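Local coordinates for protein acyl-coenzyme A oxidase 3 (Yarrowia lipolytica, PDB 5YS9) that uses bound FAD and molecular oxygen to oxidise acyl-CoA to trans-2-enoyl-CoA, releasing hydrogen peroxide, in peroxisomal fatty acid beta-oxidation, at residues M41-L45 and R569-K575; G410-T415 and T558-L562. The contacts are given in a common frame with arbitrary orientation. Residues are numbered along the deposited sequence.

How the contacts relate
Following the chain from the N terminus, a short hairpin (10-12, 15-17) and helix 23-31 precede helix 38-46, which carries one side of contact 1. The chain then runs through the rest of the N-terminal helical domain, the middle beta domain and the long helices 300-330 and 349-385 before reaching helix 391-428, the first side of contact 2. Helix 547-573 serves both: residues 558-562 close the 142-residue loop of contact 2, and its last turn with the loop residues after it, as far as Lys575, closes the 523-residue loop of contact 1, so the shorter loop lies within the longer. One helix thereby ties the C-terminal region to both the central bundle and the N-terminal domain, at contact centres about 20 Å apart.

Contact 1. Residues M41-L45 and R569-K575; sequences MTEFL and RINASAK
Here, in the acyl-CoA oxidase fold, helix 38-46 of the N-terminal helical domain packs on the last turn of helix 547-573 in the C-terminal region. Residues 41-45 are helical throughout; Arg569 and the residues after it continue helix 547-573, and Ala574 and Lys575 follow in extended conformation (psi 121° and 155°). The short axes approach to 11.4 Å at 112°, and Phe44 and Ala574 have the nearest CA atoms, 5.9 Å apart. Phe44, chi1 t, reaches across between the axes with its ring. The backbone O of Arg569 lies 3.4 Å from Phe44 CE1, at the ring edge, while Arg569 NH2 donates to a water (3.1 Å) that gives a weak 3.3 Å hydrogen bond to Phe44 O. Ile570 CG1 packs 3.8 Å from Phe44 CZ. Ser573, chi1 p, turns its OG back to donate to Arg569 O (2.7 Å), and that OG also sits at the ring edge, 3.4 Å from Phe44 CE1. Ala574 CB follows at 4.0 Å from Phe44 CD1; Leu582 of helix 579-596 touches both side chains. Beyond it, Lys575 extends with chi2 to chi4 all t, and its NZ forms a hydrogen-bonded salt bridge to Glu43 OE2 at 3.1 Å.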
ATOM      1  N   MET A  41      -2.772 -24.643 -19.735  1.00 40.33           N
ATOM      2  CA  MET A  41      -2.353 -23.340 -19.248  1.00 39.61           C
ATOM      3  C   MET A  41      -1.532 -23.478 -17.939  1.00 37.57           C
ATOM      4  O   MET A  41      -0.535 -22.798 -17.755  1.00 40.51           O
ATOM      5  CB  MET A  41      -3.589 -22.448 -19.063  1.00 45.44           C
ATOM      6  CG  MET A  41      -3.291 -20.973 -18.893  1.00 45.10           C
ATOM      7  SD  MET A  41      -2.401 -20.358 -20.317  1.00 49.31           S
ATOM      8  CE  MET A  41      -3.715 -19.570 -21.241  1.00 43.93           C
ATOM      9  N   THR A  42      -1.927 -24.407 -17.076  1.00 34.40           N
ATOM     10  CA  THR A  42      -1.197 -24.722 -15.875  1.00 36.91           C
ATOM     11  C   THR A  42       0.185 -25.292 -16.193  1.00 41.13           C
ATOM     12  O   THR A  42       1.163 -24.942 -15.505  1.00 43.90           O
ATOM     13  CB  THR A  42      -1.980 -25.699 -14.979  1.00 34.18           C
ATOM     14  OG1 THR A  42      -3.335 -25.251 -14.869  1.00 35.98           O
ATOM     15  CG2 THR A  42      -1.385 -25.756 -13.632  1.00 32.29           C
ATOM     16  N   GLU A  43       0.278 -26.141 -17.226  1.00 44.87           N
ATOM     17  CA  GLU A  43       1.609 -26.634 -17.732  1.00 46.33           C
ATOM     18  C   GLU A  43       2.536 -25.526 -18.257  1.00 42.04           C
ATOM     19  O   GLU A  43       3.746 -25.527 -17.976  1.00 38.86           O
ATOM     20  CB  GLU A  43       1.453 -27.727 -18.804  1.00 48.98           C
ATOM     21  CG  GLU A  43       1.294 -29.131 -18.222  1.00 51.58           C
ATOM     22  CD  GLU A  43       0.790 -30.138 -19.229  1.00 54.63           C
ATOM     23  OE1 GLU A  43       0.062 -31.071 -18.799  1.00 54.83           O
ATOM     24  OE2 GLU A  43       1.109 -29.970 -20.434  1.00 53.88           O
ATOM     25  N   PHE A  44       1.981 -24.568 -18.987  1.00 38.48           N
ATOM     26  CA  PHE A  44       2.784 -23.426 -19.367  1.00 40.14           C
ATOM     27  C   PHE A  44       3.317 -22.626 -18.153  1.00 38.35           C
ATOM     28  O   PHE A  44       4.466 -22.255 -18.136  1.00 37.15           O
ATOM     29  CB  PHE A  44       2.013 -22.509 -20.313  1.00 45.35           C
ATOM     30  CG  PHE A  44       2.776 -21.267 -20.686  1.00 44.83           C
ATOM     31  CD1 PHE A  44       3.879 -21.352 -21.506  1.00 44.02           C
ATOM     32  CD2 PHE A  44       2.439 -20.030 -20.144  1.00 43.77           C
ATOM     33  CE1 PHE A  44       4.597 -20.218 -21.827  1.00 42.94           C
ATOM     34  CE2 PHE A  44       3.150 -18.896 -20.469  1.00 42.63           C
ATOM     35  CZ  PHE A  44       4.235 -18.992 -21.314  1.00 40.95           C
ATOM     36  N   LEU A  45       2.478 -22.348 -17.155  1.00 42.88           N
ATOM     37  CA  LEU A  45       2.920 -21.563 -15.988  1.00 41.04           C
ATOM     38  C   LEU A  45       4.018 -22.233 -15.208  1.00 39.04           C
ATOM     39  O   LEU A  45       4.929 -21.562 -14.733  1.00 43.78           O
ATOM     40  CB  LEU A  45       1.757 -21.243 -15.059  1.00 42.53           C
ATOM     41  CG  LEU A  45       0.809 -20.201 -15.615  1.00 42.99           C
ATOM     42  CD1 LEU A  45      -0.519 -20.213 -14.881  1.00 45.81           C
ATOM     43  CD2 LEU A  45       1.448 -18.829 -15.550  1.00 45.71           C
ATOM     44  N   ARG A 569       9.139 -17.100 -23.815  1.00 44.28           N
ATOM     45  CA  ARG A 569       8.684 -18.333 -23.146  1.00 45.90           C
ATOM     46  C   ARG A 569       7.458 -18.903 -23.854  1.00 41.88           C
ATOM     47  O   ARG A 569       7.283 -20.114 -23.882  1.00 42.30           O
ATOM     48  CB  ARG A 569       8.371 -18.106 -21.641  1.00 49.16           C
ATOM     49  CG  ARG A 569       9.555 -17.756 -20.719  1.00 48.79           C
ATOM     50  CD  ARG A 569      10.615 -18.849 -20.523  1.00 51.07           C
ATOM     51  NE  ARG A 569      10.055 -20.194 -20.366  1.00 51.86           N
ATOM     52  CZ  ARG A 569      10.437 -21.289 -21.033  1.00 50.43           C
ATOM     53  NH1 ARG A 569      11.436 -21.277 -21.916  1.00 50.42           N
ATOM     54  NH2 ARG A 569       9.813 -22.433 -20.791  1.00 50.85           N
ATOM     55  N   ILE A 570       6.622 -18.031 -24.416  1.00 44.10           N
ATOM     56  CA  ILE A 570       5.464 -18.450 -25.234  1.00 45.36           C
ATOM     57  C   ILE A 570       5.951 -19.168 -26.494  1.00 45.60           C
ATOM     58  O   ILE A 570       5.518 -20.282 -26.775  1.00 47.62           O
ATOM     59  CB  ILE A 570       4.545 -17.253 -25.613  1.00 42.07           C
ATOM     60  CG1 ILE A 570       3.848 -16.689 -24.359  1.00 46.43           C
ATOM     61  CG2 ILE A 570       3.495 -17.687 -26.629  1.00 43.31           C
ATOM     62  CD1 ILE A 570       3.241 -15.293 -24.496  1.00 45.94           C
ATOM     63  N   ASN A 571       6.836 -18.502 -27.239  1.00 47.20           N
ATOM     64  CA  ASN A 571       7.435 -19.066 -28.431  1.00 47.87           C
ATOM     65  C   ASN A 571       8.109 -20.383 -28.075  1.00 47.25           C
ATOM     66  O   ASN A 571       7.881 -21.366 -28.731  1.00 52.13           O
ATOM     67  CB  ASN A 571       8.449 -18.104 -29.053  1.00 51.20           C
ATOM     68  CG  ASN A 571       9.022 -18.632 -30.375  1.00 63.95           C
ATOM     69  OD1 ASN A 571      10.244 -18.872 -30.511  1.00 60.85           O
ATOM     70  ND2 ASN A 571       8.140 -18.827 -31.366  1.00 65.61           N
ATOM     71  N   ALA A 572       8.878 -20.425 -26.995  1.00 46.13           N
ATOM     72  CA  ALA A 572       9.644 -21.630 -26.659  1.00 46.14           C
ATOM     73  C   ALA A 572       8.834 -22.807 -26.133  1.00 46.70           C
ATOM     74  O   ALA A 572       9.182 -23.929 -26.433  1.00 55.38           O
ATOM     75  CB  ALA A 572      10.740 -21.304 -25.651  1.00 43.39           C
ATOM     76  N   SER A 573       7.794 -22.580 -25.329  1.00 46.86           N
ATOM     77  CA  SER A 573       7.176 -23.677 -24.543  1.00 48.18           C
ATOM     78  C   SER A 573       5.648 -23.822 -24.556  1.00 44.29           C
ATOM     79  O   SER A 573       5.130 -24.769 -23.993  1.00 42.80           O
ATOM     80  CB  SER A 573       7.619 -23.559 -23.085  1.00 49.88           C
ATOM     81  OG  SER A 573       7.043 -22.403 -22.510  1.00 54.57           O
ATOM     82  N   ALA A 574       4.934 -22.911 -25.191  1.00 42.69           N
ATOM     83  CA  ALA A 574       3.475 -22.944 -25.191  1.00 42.79           C
ATOM     84  C   ALA A 574       2.869 -23.884 -26.260  1.00 48.09           C
ATOM     85  O   ALA A 574       3.062 -23.701 -27.487  1.00 47.97           O
ATOM     86  CB  ALA A 574       2.949 -21.527 -25.383  1.00 43.41           C
ATOM     87  N   LYS A 575       2.093 -24.863 -25.794  1.00 54.03           N
ATOM     88  CA  LYS A 575       1.298 -25.713 -26.685  1.00 49.90           C
ATOM     89  C   LYS A 575       0.328 -24.883 -27.529  1.00 49.77           C
ATOM     90  O   LYS A 575      -0.092 -23.794 -27.127  1.00 56.54           O
ATOM     91  CB  LYS A 575       0.519 -26.751 -25.886  1.00 49.51           C
ATOM     92  CG  LYS A 575       1.370 -27.863 -25.357  1.00 50.62           C
ATOM     93  CD  LYS A 575       0.521 -28.768 -24.512  1.00 56.21           C
ATOM     94  CE  LYS A 575       1.354 -29.956 -24.080  1.00 61.76           C
ATOM     95  NZ  LYS A 575       0.558 -30.936 -23.285  1.00 60.80           N
TER
HETATM   96  O   HOH W   1       7.668 -21.594 -18.687  1.00 64.95           O

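Contact 2. Residues G410-T415 and T558-L562; sequences GLKAFT and TRKHL
Leu411 packs against Thr558 and the edge of the His561 ring, its CD1 3.5 Å from Thr558 CG2 and its CD2 3.6 Å from His561 CD2. Its chi angles (-101° and 13°) fall between the usual wells. Both segments are regular helix, and their short axes cross almost perpendicularly, at -88°, 9.9 Å apart. Gly410 and Thr558 set the register, with CA atoms 5.6 Å apart: lacking a side chain, Gly410 lets its CA come within 3.4 Å of Thr558 OG1, where a CB would clash. Thr558 is chi1 m; its hydroxyl hydrogen-bonds to Ala554 O, and its CG2 also meets Phe414 CD2 (3.7 Å; Phe414 chi1 m). Leu562 (m, t) extends the apolar patch, its CG 4.4 Å from Leu411 CD1 and its CD2 4.4 Å from Thr415 CG2. Thr415, chi1 p, donates from OG1 to Leu411 O at 2.6 Å. The side chain of Phe414 is about 13 Å from a bound FAD. This is buried, near-orthogonal helix packing between the C-alpha1 bundle and the C-terminal helices of an acyl-CoA oxidase.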
ATOM      1  N   GLY A 410      16.983  -5.682 -10.831  1.00 41.93           N
ATOM      2  CA  GLY A 410      15.795  -4.957 -11.263  1.00 42.07           C
ATOM      3  C   GLY A 410      14.519  -5.769 -11.195  1.00 42.53           C
ATOM      4  O   GLY A 410      13.485  -5.291 -10.738  1.00 43.81           O
ATOM      5  N   LEU A 411      14.606  -7.010 -11.645  1.00 40.21           N
ATOM      6  CA  LEU A 411      13.479  -7.916 -11.593  1.00 39.64           C
ATOM      7  C   LEU A 411      12.975  -8.150 -10.158  1.00 38.47           C
ATOM      8  O   LEU A 411      11.776  -8.096  -9.920  1.00 37.87           O
ATOM      9  CB  LEU A 411      13.858  -9.245 -12.213  1.00 39.47           C
ATOM     10  CG  LEU A 411      13.438  -9.622 -13.646  1.00 42.72           C
ATOM     11  CD1 LEU A 411      12.902  -8.545 -14.517  1.00 40.04           C
ATOM     12  CD2 LEU A 411      14.610 -10.290 -14.359  1.00 45.38           C
ATOM     13  N   LYS A 412      13.883  -8.423  -9.229  1.00 33.96           N
ATOM     14  CA  LYS A 412      13.529  -8.493  -7.814  1.00 34.88           C
ATOM     15  C   LYS A 412      12.810  -7.209  -7.361  1.00 34.11           C
ATOM     16  O   LYS A 412      11.737  -7.296  -6.781  1.00 31.17           O
ATOM     17  CB  LYS A 412      14.750  -8.747  -6.911  1.00 33.09           C
ATOM     18  CG  LYS A 412      14.366  -8.960  -5.458  1.00 31.46           C
ATOM     19  CD  LYS A 412      14.357  -7.676  -4.640  1.00 30.04           C
ATOM     20  CE  LYS A 412      14.017  -7.975  -3.201  1.00 27.73           C
ATOM     21  NZ  LYS A 412      14.046  -6.741  -2.377  1.00 29.41           N
ATOM     22  N   ALA A 413      13.403  -6.042  -7.646  1.00 33.33           N
ATOM     23  CA  ALA A 413      12.847  -4.769  -7.186  1.00 33.22           C
ATOM     24  C   ALA A 413      11.432  -4.584  -7.667  1.00 32.72           C
ATOM     25  O   ALA A 413      10.526  -4.444  -6.850  1.00 30.99           O
ATOM     26  CB  ALA A 413      13.686  -3.585  -7.607  1.00 31.89           C
ATOM     27  N   PHE A 414      11.258  -4.659  -8.984  1.00 32.17           N
ATOM     28  CA  PHE A 414       9.972  -4.349  -9.613  1.00 32.49           C
ATOM     29  C   PHE A 414       8.866  -5.386  -9.445  1.00 31.36           C
ATOM     30  O   PHE A 414       7.692  -5.012  -9.349  1.00 30.70           O
ATOM     31  CB  PHE A 414      10.173  -3.936 -11.088  1.00 32.48           C
ATOM     32  CG  PHE A 414      10.772  -2.558 -11.214  1.00 33.23           C
ATOM     33  CD1 PHE A 414       9.990  -1.439 -10.970  1.00 30.55           C
ATOM     34  CD2 PHE A 414      12.138  -2.379 -11.483  1.00 33.21           C
ATOM     35  CE1 PHE A 414      10.532  -0.159 -11.044  1.00 32.60           C
ATOM     36  CE2 PHE A 414      12.699  -1.105 -11.557  1.00 33.25           C
ATOM     37  CZ  PHE A 414      11.899   0.012 -11.324  1.00 34.00           C
ATOM     38  N   THR A 415       9.228  -6.668  -9.407  1.00 30.64           N
ATOM     39  CA  THR A 415       8.255  -7.705  -9.197  1.00 28.66           C
ATOM     40  C   THR A 415       7.800  -7.689  -7.731  1.00 30.67           C
ATOM     41  O   THR A 415       6.658  -7.985  -7.425  1.00 27.25           O
ATOM     42  CB  THR A 415       8.712  -9.138  -9.660  1.00 29.20           C
ATOM     43  OG1 THR A 415       9.860  -9.609  -8.925  1.00 28.25           O
ATOM     44  CG2 THR A 415       8.987  -9.176 -11.132  1.00 28.74           C
ATOM     45  N   THR A 558      14.174  -3.190 -16.964  1.00 38.82           N
ATOM     46  CA  THR A 558      13.419  -4.237 -16.310  1.00 37.15           C
ATOM     47  C   THR A 558      12.067  -4.448 -17.021  1.00 38.27           C
ATOM     48  O   THR A 558      11.621  -5.578 -17.254  1.00 38.69           O
ATOM     49  CB  THR A 558      13.254  -3.911 -14.810  1.00 39.06           C
ATOM     50  OG1 THR A 558      14.557  -3.716 -14.227  1.00 31.70           O
ATOM     51  CG2 THR A 558      12.539  -5.068 -14.054  1.00 37.98           C
ATOM     52  N   ARG A 559      11.423  -3.368 -17.417  1.00 36.45           N
ATOM     53  CA  ARG A 559      10.156  -3.506 -18.082  1.00 37.17           C
ATOM     54  C   ARG A 559      10.249  -4.251 -19.417  1.00 40.29           C
ATOM     55  O   ARG A 559       9.401  -5.118 -19.764  1.00 35.93           O
ATOM     56  CB  ARG A 559       9.536  -2.120 -18.304  1.00 36.31           C
ATOM     57  CG  ARG A 559       8.049  -2.171 -18.524  1.00 37.15           C
ATOM     58  CD  ARG A 559       7.426  -3.246 -17.628  1.00 37.61           C
ATOM     59  NE  ARG A 559       6.047  -2.966 -17.371  1.00 40.82           N
ATOM     60  CZ  ARG A 559       5.581  -2.272 -16.354  1.00 38.36           C
ATOM     61  NH1 ARG A 559       6.365  -1.753 -15.467  1.00 39.36           N
ATOM     62  NH2 ARG A 559       4.292  -2.079 -16.255  1.00 47.02           N
ATOM     63  N   LYS A 560      11.288  -3.885 -20.147  1.00 40.55           N
ATOM     64  CA  LYS A 560      11.629  -4.486 -21.401  1.00 40.41           C
ATOM     65  C   LYS A 560      11.980  -5.943 -21.188  1.00 37.41           C
ATOM     66  O   LYS A 560      11.559  -6.784 -21.950  1.00 38.59           O
ATOM     67  CB  LYS A 560      12.774  -3.702 -22.041  1.00 45.79           C
ATOM     68  CG  LYS A 560      13.451  -4.391 -23.203  1.00 50.51           C
ATOM     69  CD  LYS A 560      14.829  -4.884 -22.822  1.00 54.08           C
ATOM     70  CE  LYS A 560      14.928  -6.383 -22.963  1.00 54.85           C
ATOM     71  NZ  LYS A 560      15.875  -6.956 -21.976  1.00 64.59           N
ATOM     72  N   HIS A 561      12.717  -6.252 -20.131  1.00 35.87           N
ATOM     73  CA  HIS A 561      12.986  -7.671 -19.827  1.00 41.27           C
ATOM     74  C   HIS A 561      11.723  -8.546 -19.542  1.00 38.74           C
ATOM     75  O   HIS A 561      11.640  -9.684 -20.008  1.00 40.71           O
ATOM     76  CB  HIS A 561      14.082  -7.837 -18.737  1.00 47.46           C
ATOM     77  CG  HIS A 561      14.761  -9.170 -18.803  1.00 60.97           C
ATOM     78  ND1 HIS A 561      15.476  -9.583 -19.912  1.00 73.20           N
ATOM     79  CD2 HIS A 561      14.768 -10.213 -17.940  1.00 66.14           C
ATOM     80  CE1 HIS A 561      15.914 -10.815 -19.714  1.00 81.60           C
ATOM     81  NE2 HIS A 561      15.501 -11.219 -18.524  1.00 78.49           N
ATOM     82  N   LEU A 562      10.754  -8.019 -18.789  1.00 40.24           N
ATOM     83  CA  LEU A 562       9.432  -8.683 -18.575  1.00 40.44           C
ATOM     84  C   LEU A 562       8.695  -8.972 -19.877  1.00 37.95           C
ATOM     85  O   LEU A 562       8.157 -10.034 -20.051  1.00 37.97           O
ATOM     86  CB  LEU A 562       8.511  -7.813 -17.674  1.00 40.31           C
ATOM     87  CG  LEU A 562       8.887  -7.761 -16.182  1.00 38.68           C
ATOM     88  CD1 LEU A 562       8.425  -6.488 -15.504  1.00 37.79           C
ATOM     89  CD2 LEU A 562       8.326  -8.983 -15.482  1.00 40.97           C
TER